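Glucuronoarabinoxylan endo-1,4-beta-xylanase (Clostridium papyrosolvens, PDB 4FMV) probably hydrolyses internal beta-1,4 linkages of plant cell-wall polysaccharides such as xylan, this chain holding the catalytic barrel of a family 30 glycoside hydrolase. Local coordinates at residues C26-D31 and E69-K74; Y43-L48 and A261-W266; E143-Q148 and E177-L182. All coordinates share one frame; numbering follows the deposited sequence.

Interaction 1: C26-D31 and E69-K74; sequences CGTISD and ELANAK
Asn72 and the loop residues Gly27 and Ile29 are joined through both ends of one side-chain amide. Asn72 CG stands anti to its own carbonyl carbon (chi1 -65°), and from there the amide reaches the loop, crossing the Ile29 side chain at about a right angle. Asn72 ND2 donates to Gly27 O at 2.9 Å, nearly in line with that carbonyl. Asn72 OD1 accepts Ile29 N, also at 2.9 Å, on a lone pair in the carbonyl plane. The amide thus answers a C=O and an N-H two residues apart, as a residue of a parallel strand does. The second N-H of Asn72 ND2 runs almost straight (179°) to Glu69 OE2 at 3.0 Å, arriving above the carboxylate plane. A water donates to both Asn72 OD1 and Ile29 O. With two acceptors at ND2 and two donors at OD1, the amide's flip is fixed. Beside it, Thr28 CG2 rests on Ala71 CB at 4.0 Å. The contact ties the loop after barrel strand 11-22 to helix 67-78. Glu69 is held in turn by Ser23 OG and Arg49 N, Asn72 packs on Leu46 of strand 45-49, and Leu70 leans on helix 114-130.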
loop_
_atom_site.group_PDB
_atom_site.type_symbol
_atom_site.label_atom_id
_atom_site.label_comp_id
_atom_site.label_asym_id
_atom_site.label_seq_id
_atom_site.Cartn_x
_atom_site.Cartn_y
_atom_site.Cartn_z
ATOM N N CYS A 26 -12.758 -8.179 -8.080
ATOM C CA CYS A 26 -13.559 -8.801 -7.011
ATOM C C CYS A 26 -15.061 -8.626 -7.210
ATOM O O CYS A 26 -15.863 -8.953 -6.315
ATOM C CB CYS A 26 -13.122 -8.286 -5.635
ATOM S SG CYS A 26 -11.400 -8.711 -5.316
ATOM N N GLY A 27 -15.443 -8.061 -8.350
ATOM C CA GLY A 27 -16.832 -7.693 -8.566
ATOM C C GLY A 27 -17.270 -6.742 -7.460
ATOM O O GLY A 27 -16.515 -5.839 -7.058
ATOM N N THR A 28 -18.491 -6.952 -6.968
ATOM C CA THR A 28 -19.012 -6.186 -5.850
ATOM C C THR A 28 -18.774 -6.962 -4.566
ATOM O O THR A 28 -19.395 -8.009 -4.338
ATOM C CB THR A 28 -20.506 -5.933 -6.048
ATOM O OG1 THR A 28 -20.685 -5.296 -7.316
ATOM C CG2 THR A 28 -21.097 -5.043 -4.925
ATOM N N ILE A 29 -17.881 -6.439 -3.719
ATOM C CA ILE A 29 -17.531 -7.113 -2.475
ATOM C C ILE A 29 -18.665 -6.923 -1.437
ATOM O O ILE A 29 -19.310 -5.858 -1.401
ATOM C CB ILE A 29 -16.189 -6.608 -1.946
ATOM C CG1 ILE A 29 -15.076 -6.895 -2.983
ATOM C CG2 ILE A 29 -15.874 -7.242 -0.631
ATOM C CD1 ILE A 29 -13.620 -6.546 -2.527
ATOM N N SER A 30 -18.924 -7.956 -0.627
ATOM C CA SER A 30 -20.026 -7.900 0.345
ATOM C C SER A 30 -19.761 -6.911 1.484
ATOM O O SER A 30 -18.609 -6.582 1.789
ATOM C CB SER A 30 -20.283 -9.283 0.935
ATOM O OG SER A 30 -19.191 -9.693 1.754
ATOM N N ASP A 31 -20.820 -6.436 2.128
ATOM C CA ASP A 31 -20.625 -5.660 3.341
ATOM C C ASP A 31 -19.831 -6.480 4.347
ATOM O O ASP A 31 -18.984 -5.947 5.045
ATOM C CB ASP A 31 -21.958 -5.249 3.976
ATOM C CG ASP A 31 -22.427 -3.878 3.521
ATOM O OD1 ASP A 31 -21.597 -2.946 3.415
ATOM O OD2 ASP A 31 -23.634 -3.743 3.263
ATOM N N GLU A 69 -16.947 -1.190 -8.733
ATOM C CA GLU A 69 -15.857 -0.579 -8.000
ATOM C C GLU A 69 -16.330 0.672 -7.261
ATOM O O GLU A 69 -15.819 0.987 -6.196
ATOM C CB GLU A 69 -14.671 -0.281 -8.925
ATOM C CG GLU A 69 -13.894 -1.529 -9.396
ATOM C CD GLU A 69 -12.991 -2.098 -8.323
ATOM O OE1 GLU A 69 -11.924 -2.661 -8.676
ATOM O OE2 GLU A 69 -13.353 -2.001 -7.128
ATOM N N LEU A 70 -17.308 1.384 -7.818
ATOM C CA LEU A 70 -17.976 2.438 -7.042
ATOM C C LEU A 70 -18.548 1.890 -5.713
ATOM O O LEU A 70 -18.398 2.505 -4.660
ATOM C CB LEU A 70 -19.075 3.142 -7.856
ATOM C CG LEU A 70 -19.979 4.079 -7.030
ATOM C CD1 LEU A 70 -19.192 5.274 -6.513
ATOM C CD2 LEU A 70 -21.200 4.557 -7.823
ATOM N N ALA A 71 -19.210 0.738 -5.761
ATOM C CA ALA A 71 -19.790 0.172 -4.556
ATOM C C ALA A 71 -18.692 -0.184 -3.542
ATOM O O ALA A 71 -18.845 0.039 -2.335
ATOM C CB ALA A 71 -20.671 -1.054 -4.894
ATOM N N ASN A 72 -17.591 -0.741 -4.036
ATOM C CA ASN A 72 -16.445 -1.069 -3.198
ATOM C C ASN A 72 -15.880 0.185 -2.542
ATOM O O ASN A 72 -15.650 0.226 -1.338
ATOM C CB ASN A 72 -15.384 -1.795 -4.037
ATOM C CG ASN A 72 -15.879 -3.157 -4.537
ATOM O OD1 ASN A 72 -16.719 -3.788 -3.890
ATOM N ND2 ASN A 72 -15.376 -3.602 -5.690
ATOM N N ALA A 73 -15.699 1.218 -3.354
ATOM C CA ALA A 73 -15.231 2.517 -2.895
ATOM C C ALA A 73 -16.124 3.087 -1.806
ATOM O O ALA A 73 -15.633 3.596 -0.795
ATOM C CB ALA A 73 -15.153 3.492 -4.085
ATOM N N LYS A 74 -17.445 3.004 -1.993
ATOM C CA LYS A 74 -18.357 3.542 -0.983
ATOM C C LYS A 74 -18.243 2.803 0.349
ATOM O O LYS A 74 -18.335 3.424 1.409
ATOM C CB LYS A 74 -19.807 3.538 -1.474
ATOM C CG LYS A 74 -20.121 4.565 -2.578
ATOM C CD LYS A 74 -21.613 4.511 -2.931
ATOM C CE LYS A 74 -22.032 5.585 -3.924
ATOM N NZ LYS A 74 -23.551 5.635 -4.092
HETATM O O HOH W 1 -19.000 -3.501 -2.667
#

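Interaction 2: Y43-L48 and A261-W266; sequences YSILRL and AYIYWW
Ile45 and Arg47 point from strand 45-49 into the interior of the (beta/alpha)8 barrel, where they meet Ala261, Ile263 and Trp265. The two strands are not paired: strand 11-22 lies between them in the barrel wall, and the short segments cross at -52°, their axes 7.9 Å apart at the closest. The two branches of Ile45 divide the work: CD1 touches Ala261 CB at 3.7 Å, while CG2 meets Ile263 CG1 at 4.0 Å, the isoleucine side chains crossing at about a right angle. Leu46 points its CB away from the second strand. Arg47 faces inward again. Its CG is anti to the backbone N (chi1 -179°) and the chain stays extended, carrying NE past Ile263 toward the C-terminal end of the barrel strands. There Arg47 NH1 lies 3.5 Å from Trp265 CZ3, the two flat groups being inclined by 56°. Every guanidinium nitrogen has a partner: NE meets Ser86 OG, NH2 binds Asn142 OD1 and Glu177 OE1, and NH1 forms a salt bridge with Glu232. A water, in plane at the edge of the Trp265 ring, accepts from Arg47 NH1 at 3.0 Å and donates to Tyr264 O at 2.8 Å.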
loop_
_atom_site.group_PDB
_atom_site.type_symbol
_atom_site.label_atom_id
_atom_site.label_comp_id
_atom_site.label_asym_id
_atom_site.label_seq_id
_atom_site.Cartn_x
_atom_site.Cartn_y
_atom_site.Cartn_z
ATOM N N TYR A 43 -8.464 -1.343 7.902
ATOM C CA TYR A 43 -7.768 -0.958 6.663
ATOM C C TYR A 43 -8.187 0.460 6.258
ATOM O O TYR A 43 -9.382 0.808 6.259
ATOM C CB TYR A 43 -8.059 -1.893 5.502
ATOM C CG TYR A 43 -7.477 -3.269 5.602
ATOM C CD1 TYR A 43 -6.916 -3.732 6.780
ATOM C CD2 TYR A 43 -7.471 -4.108 4.493
ATOM C CE1 TYR A 43 -6.401 -5.033 6.861
ATOM C CE2 TYR A 43 -6.973 -5.388 4.574
ATOM C CZ TYR A 43 -6.430 -5.843 5.746
ATOM O OH TYR A 43 -5.929 -7.139 5.801
ATOM N N SER A 44 -7.182 1.300 6.030
ATOM C CA SER A 44 -7.376 2.706 5.685
ATOM C C SER A 44 -7.211 3.104 4.195
ATOM O O SER A 44 -7.263 4.282 3.866
ATOM C CB SER A 44 -6.488 3.548 6.595
ATOM O OG SER A 44 -5.172 3.036 6.508
ATOM N N ILE A 45 -6.937 2.141 3.317
ATOM C CA ILE A 45 -6.783 2.431 1.896
ATOM C C ILE A 45 -7.375 1.286 1.066
ATOM O O ILE A 45 -7.163 0.115 1.382
ATOM C CB ILE A 45 -5.289 2.613 1.482
ATOM C CG1 ILE A 45 -4.590 3.649 2.364
ATOM C CG2 ILE A 45 -5.178 2.997 -0.006
ATOM C CD1 ILE A 45 -3.073 3.797 2.066
ATOM N N LEU A 46 -8.109 1.639 0.013
ATOM C CA LEU A 46 -8.618 0.675 -0.964
ATOM C C LEU A 46 -8.154 1.053 -2.360
ATOM O O LEU A 46 -8.239 2.219 -2.763
ATOM C CB LEU A 46 -10.164 0.645 -0.953
ATOM C CG LEU A 46 -10.796 -0.285 -1.994
ATOM C CD1 LEU A 46 -10.457 -1.780 -1.745
ATOM C CD2 LEU A 46 -12.294 -0.102 -2.016
ATOM N N ARG A 47 -7.674 0.058 -3.097
ATOM C CA ARG A 47 -7.254 0.228 -4.483
ATOM C C ARG A 47 -8.280 -0.403 -5.424
ATOM O O ARG A 47 -8.507 -1.617 -5.378
ATOM C CB ARG A 47 -5.880 -0.450 -4.704
ATOM C CG ARG A 47 -5.317 -0.327 -6.121
ATOM C CD ARG A 47 -4.022 -1.133 -6.257
ATOM N NE ARG A 47 -3.363 -0.938 -7.564
ATOM C CZ ARG A 47 -2.781 -1.910 -8.260
ATOM N NH1 ARG A 47 -2.788 -3.136 -7.776
ATOM N NH2 ARG A 47 -2.158 -1.645 -9.424
ATOM N N LEU A 48 -8.840 0.421 -6.313
ATOM C CA LEU A 48 -9.758 -0.001 -7.372
ATOM C C LEU A 48 -8.995 -0.283 -8.669
ATOM O O LEU A 48 -7.920 0.278 -8.910
ATOM C CB LEU A 48 -10.783 1.095 -7.672
ATOM C CG LEU A 48 -11.458 1.817 -6.510
ATOM C CD1 LEU A 48 -12.294 2.967 -7.055
ATOM C CD2 LEU A 48 -12.312 0.834 -5.713
ATOM N N ALA A 261 2.829 4.128 2.735
ATOM C CA ALA A 261 1.727 3.171 2.698
ATOM C C ALA A 261 2.183 1.808 2.169
ATOM O O ALA A 261 3.136 1.731 1.395
ATOM C CB ALA A 261 0.605 3.711 1.817
ATOM N N TYR A 262 1.496 0.744 2.579
ATOM C CA TYR A 262 1.736 -0.593 2.030
ATOM C C TYR A 262 0.366 -1.182 1.700
ATOM O O TYR A 262 -0.470 -1.379 2.593
ATOM C CB TYR A 262 2.504 -1.473 3.027
ATOM C CG TYR A 262 2.874 -2.872 2.509
ATOM C CD1 TYR A 262 1.916 -3.880 2.413
ATOM C CD2 TYR A 262 4.180 -3.177 2.152
ATOM C CE1 TYR A 262 2.246 -5.150 1.980
ATOM C CE2 TYR A 262 4.523 -4.455 1.691
ATOM C CZ TYR A 262 3.542 -5.430 1.601
ATOM O OH TYR A 262 3.872 -6.697 1.156
ATOM N N ILE A 263 0.120 -1.449 0.419
ATOM C CA ILE A 263 -1.197 -1.908 -0.015
ATOM C C ILE A 263 -1.105 -3.294 -0.636
ATOM O O ILE A 263 -0.400 -3.497 -1.618
ATOM C CB ILE A 263 -1.845 -0.932 -1.037
ATOM C CG1 ILE A 263 -2.076 0.449 -0.417
ATOM C CG2 ILE A 263 -3.164 -1.496 -1.588
ATOM C CD1 ILE A 263 -1.100 1.530 -0.904
ATOM N N TYR A 264 -1.822 -4.242 -0.043
ATOM C CA TYR A 264 -1.885 -5.614 -0.520
ATOM C C TYR A 264 -2.606 -5.683 -1.880
ATOM O O TYR A 264 -3.315 -4.771 -2.285
ATOM C CB TYR A 264 -2.593 -6.514 0.535
ATOM C CG TYR A 264 -2.363 -8.010 0.377
ATOM C CD1 TYR A 264 -1.284 -8.637 0.993
ATOM C CD2 TYR A 264 -3.240 -8.802 -0.378
ATOM C CE1 TYR A 264 -1.072 -10.005 0.856
ATOM C CE2 TYR A 264 -3.025 -10.181 -0.535
ATOM C CZ TYR A 264 -1.943 -10.769 0.092
ATOM O OH TYR A 264 -1.702 -12.114 -0.063
ATOM N N TRP A 265 -2.417 -6.794 -2.565
ATOM C CA TRP A 265 -3.130 -7.119 -3.790
ATOM C C TRP A 265 -4.598 -7.506 -3.449
ATOM O O TRP A 265 -5.148 -7.044 -2.439
ATOM C CB TRP A 265 -2.353 -8.187 -4.576
ATOM C CG TRP A 265 -2.930 -8.635 -5.888
ATOM C CD1 TRP A 265 -2.877 -9.903 -6.401
ATOM C CD2 TRP A 265 -3.633 -7.841 -6.867
ATOM N NE1 TRP A 265 -3.508 -9.949 -7.624
ATOM C CE2 TRP A 265 -3.981 -8.700 -7.931
ATOM C CE3 TRP A 265 -4.007 -6.498 -6.941
ATOM C CZ2 TRP A 265 -4.686 -8.258 -9.053
ATOM C CZ3 TRP A 265 -4.707 -6.058 -8.063
ATOM C CH2 TRP A 265 -5.039 -6.937 -9.101
ATOM N N TRP A 266 -5.287 -8.149 -4.383
ATOM C CA TRP A 266 -6.734 -8.300 -4.327
ATOM C C TRP A 266 -7.326 -9.104 -3.162
ATOM O O TRP A 266 -6.661 -9.949 -2.537
ATOM C CB TRP A 266 -7.263 -8.816 -5.682
ATOM C CG TRP A 266 -6.699 -10.136 -6.141
ATOM C CD1 TRP A 266 -5.933 -11.023 -5.415
ATOM C CD2 TRP A 266 -6.844 -10.711 -7.448
ATOM N NE1 TRP A 266 -5.607 -12.117 -6.194
ATOM C CE2 TRP A 266 -6.151 -11.947 -7.444
ATOM C CE3 TRP A 266 -7.493 -10.301 -8.617
ATOM C CZ2 TRP A 266 -6.100 -12.774 -8.563
ATOM C CZ3 TRP A 266 -7.438 -11.122 -9.737
ATOM C CH2 TRP A 266 -6.749 -12.349 -9.697
HETATM O O HOH W 2 -2.869 -3.778 -4.850
#

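Interaction 3: E143-Q148 and E177-L182; sequences EPDYAQ and ESFQFL
Two tight turns at the C-terminal ends of neighbouring barrel strands, 137-139 and 172-178, are locked together here, Asp145 and Tyr146 of one holding Ser178 and Phe179 of the other. Each is a type I beta turn, from Glu143 to Tyr146 and from Ser178 to Phe181. Asp145 CG sits between its backbone N and carbonyl carbon (chi1 57°), and its two carboxylate oxygens grip successive residues. Asp145 OD1 takes the backbone Phe179 N at 3.2 Å on its syn lone pair. Asp145 OD2 accepts from Ser178 OG at a separation of 2.5 Å, so short that the exact length is doubtful. Ser178 OG also receives Leu182 N, at 3.0 Å, which ties the hydroxyl to the residue just past its own turn. Glu143 follows Asn142 just beyond barrel strand 137-139, the fourth; this Asn-Glu pair is a hallmark of clan GH-A, whose members use its glutamate as general acid/base, as Glu143 probably does here too. Its backbone N makes a weak bond to Glu177 O, and its carboxylate lies against Phe179 CB, with Glu143 CD 3.3 Å from that carbon. Glu143 OE2 is bound by His205 ND1, while the other ring nitrogen of His205 meets Glu177 OE1, which Thr231 OG1 also holds. Further out, the Phe179 ring stacks on Tyr146 with centroids 4.6 Å apart and planes inclined by 29°. Tyr146 CD1 is poised over the centre of the Phe179 ring, and Tyr146 CB reaches Phe179 CG at 3.7 Å. Gln180 CG lies against the opposite face, offset toward the rim. At the edge of the same ring, near its plane, Asp145 OD1 approaches Phe179 CD1 at 3.4 Å.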
loop_
_atom_site.group_PDB
_atom_site.type_symbol
_atom_site.label_atom_id
_atom_site.label_comp_id
_atom_site.label_asym_id
_atom_site.label_seq_id
_atom_site.Cartn_x
_atom_site.Cartn_y
_atom_site.Cartn_z
ATOM N N GLU A 143 2.086 -1.549 -13.653
ATOM C CA GLU A 143 3.234 -2.310 -14.183
ATOM C C GLU A 143 3.487 -2.101 -15.670
ATOM O O GLU A 143 3.452 -3.059 -16.451
ATOM C CB GLU A 143 3.089 -3.805 -13.863
ATOM C CG GLU A 143 2.940 -4.043 -12.353
ATOM C CD GLU A 143 3.019 -5.493 -11.953
ATOM O OE1 GLU A 143 3.214 -6.342 -12.830
ATOM O OE2 GLU A 143 2.877 -5.780 -10.749
ATOM N N PRO A 144 3.761 -0.845 -16.064
ATOM C CA PRO A 144 4.044 -0.521 -17.461
ATOM C C PRO A 144 5.277 -1.264 -17.931
ATOM O O PRO A 144 5.480 -1.376 -19.141
ATOM C CB PRO A 144 4.371 0.969 -17.403
ATOM C CG PRO A 144 4.922 1.160 -15.985
ATOM C CD PRO A 144 3.957 0.319 -15.182
ATOM N N ASP A 145 6.121 -1.680 -16.985
ATOM C CA ASP A 145 7.354 -2.440 -17.286
ATOM C C ASP A 145 7.268 -3.966 -17.105
ATOM O O ASP A 145 8.290 -4.633 -17.212
ATOM C CB ASP A 145 8.548 -1.881 -16.508
ATOM C CG ASP A 145 8.310 -1.882 -15.005
ATOM O OD1 ASP A 145 7.186 -2.246 -14.585
ATOM O OD2 ASP A 145 9.243 -1.529 -14.250
ATOM N N TYR A 146 6.124 -4.536 -16.714
ATOM C CA TYR A 146 5.976 -5.938 -17.029
ATOM C C TYR A 146 4.599 -6.063 -17.643
ATOM O O TYR A 146 3.701 -6.643 -17.049
ATOM C CB TYR A 146 5.939 -6.558 -15.621
ATOM C CG TYR A 146 6.179 -8.031 -15.473
ATOM C CD1 TYR A 146 7.463 -8.545 -15.518
ATOM C CD2 TYR A 146 5.120 -8.904 -15.241
ATOM C CE1 TYR A 146 7.693 -9.889 -15.365
ATOM C CE2 TYR A 146 5.340 -10.265 -15.099
ATOM C CZ TYR A 146 6.630 -10.747 -15.156
ATOM O OH TYR A 146 6.880 -12.100 -15.009
ATOM N N ALA A 147 4.551 -5.800 -18.936
ATOM C CA ALA A 147 3.292 -5.621 -19.678
ATOM C C ALA A 147 2.860 -6.664 -20.673
ATOM O O ALA A 147 2.014 -6.368 -21.506
ATOM C CB ALA A 147 3.075 -4.194 -20.188
ATOM N N GLN A 148 3.569 -7.785 -20.742
ATOM C CA GLN A 148 3.326 -8.725 -21.830
ATOM C C GLN A 148 1.824 -9.020 -21.987
ATOM O O GLN A 148 1.340 -9.270 -23.091
ATOM C CB GLN A 148 4.105 -10.019 -21.610
ATOM C CG GLN A 148 4.022 -10.970 -22.814
ATOM C CD GLN A 148 4.606 -12.342 -22.519
ATOM O OE1 GLN A 148 3.917 -13.373 -22.632
ATOM N NE2 GLN A 148 5.877 -12.364 -22.131
ATOM N N GLU A 177 4.215 2.691 -10.812
ATOM C CA GLU A 177 3.837 1.332 -10.411
ATOM C C GLU A 177 4.638 0.242 -11.135
ATOM O O GLU A 177 4.070 -0.700 -11.685
ATOM C CB GLU A 177 2.336 1.084 -10.583
ATOM C CG GLU A 177 1.424 1.946 -9.666
ATOM C CD GLU A 177 0.080 1.283 -9.461
ATOM O OE1 GLU A 177 0.036 0.358 -8.630
ATOM O OE2 GLU A 177 -0.915 1.657 -10.146
ATOM N N SER A 178 5.956 0.387 -11.133
ATOM C CA SER A 178 6.842 -0.649 -11.648
ATOM C C SER A 178 6.642 -1.941 -10.868
ATOM O O SER A 178 6.460 -1.916 -9.643
ATOM C CB SER A 178 8.300 -0.196 -11.537
ATOM O OG SER A 178 9.163 -1.289 -11.769
ATOM N N PHE A 179 6.686 -3.077 -11.570
ATOM C CA PHE A 179 6.377 -4.357 -10.941
ATOM C C PHE A 179 7.337 -4.697 -9.810
ATOM O O PHE A 179 6.962 -5.386 -8.872
ATOM C CB PHE A 179 6.351 -5.484 -11.988
ATOM C CG PHE A 179 7.723 -5.941 -12.450
ATOM C CD1 PHE A 179 8.475 -5.168 -13.325
ATOM C CD2 PHE A 179 8.230 -7.164 -12.044
ATOM C CE1 PHE A 179 9.740 -5.589 -13.769
ATOM C CE2 PHE A 179 9.492 -7.609 -12.476
ATOM C CZ PHE A 179 10.249 -6.816 -13.349
ATOM N N GLN A 180 8.619 -4.390 -10.014
ATOM C CA GLN A 180 9.670 -4.424 -8.995
ATOM C C GLN A 180 10.278 -3.176 -8.328
ATOM O O GLN A 180 11.426 -3.254 -7.869
ATOM C CB GLN A 180 10.628 -5.630 -9.090
ATOM C CG GLN A 180 11.499 -5.716 -10.258
ATOM C CD GLN A 180 12.459 -6.909 -10.161
ATOM O OE1 GLN A 180 13.670 -6.742 -10.236
ATOM N NE2 GLN A 180 11.909 -8.114 -10.011
ATOM N N PHE A 181 9.667 -2.012 -8.519
ATOM C CA PHE A 181 10.227 -0.756 -8.017
ATOM C C PHE A 181 11.528 -0.478 -8.782
ATOM O O PHE A 181 12.505 0.009 -8.221
ATOM C CB PHE A 181 10.499 -0.862 -6.504
ATOM C CG PHE A 181 10.656 0.477 -5.798
ATOM C CD1 PHE A 181 10.291 1.654 -6.418
ATOM C CD2 PHE A 181 11.191 0.540 -4.516
ATOM C CE1 PHE A 181 10.419 2.869 -5.769
ATOM C CE2 PHE A 181 11.317 1.755 -3.859
ATOM C CZ PHE A 181 10.934 2.918 -4.490
ATOM N N LEU A 182 11.543 -0.804 -10.064
ATOM C CA LEU A 182 12.733 -0.541 -10.863
ATOM C C LEU A 182 12.857 0.968 -11.056
ATOM O O LEU A 182 11.936 1.632 -11.586
ATOM C CB LEU A 182 12.658 -1.278 -12.210
ATOM C CG LEU A 182 12.634 -2.809 -12.124
ATOM C CD1 LEU A 182 12.603 -3.479 -13.530
ATOM C CD2 LEU A 182 13.804 -3.331 -11.308
#

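Overall arrangement
All three contacts belong to the (beta/alpha)8 barrel. Interaction 2 lies near the centre of the chain, inside the barrel, with interaction 1 outside its wall and interaction 3 at the strand ends. Interactions 1 and 2, centres about 13 Å apart, share one beta-alpha unit: Leu46 and Leu48 of strand 45-49 pack on helix 67-78. Interaction 3, centred about 18 Å from interaction 2 and 26 Å from interaction 1, touches only the former. Along the chain, the segments of interactions 1 and 2 alternate, interaction 1 closes before interaction 3 opens, and interaction 2 encloses interaction 3. The Arg47 to Glu177 salt bridge joins the barrel interior to the strand ends where Glu143, the probable acid/base, lies.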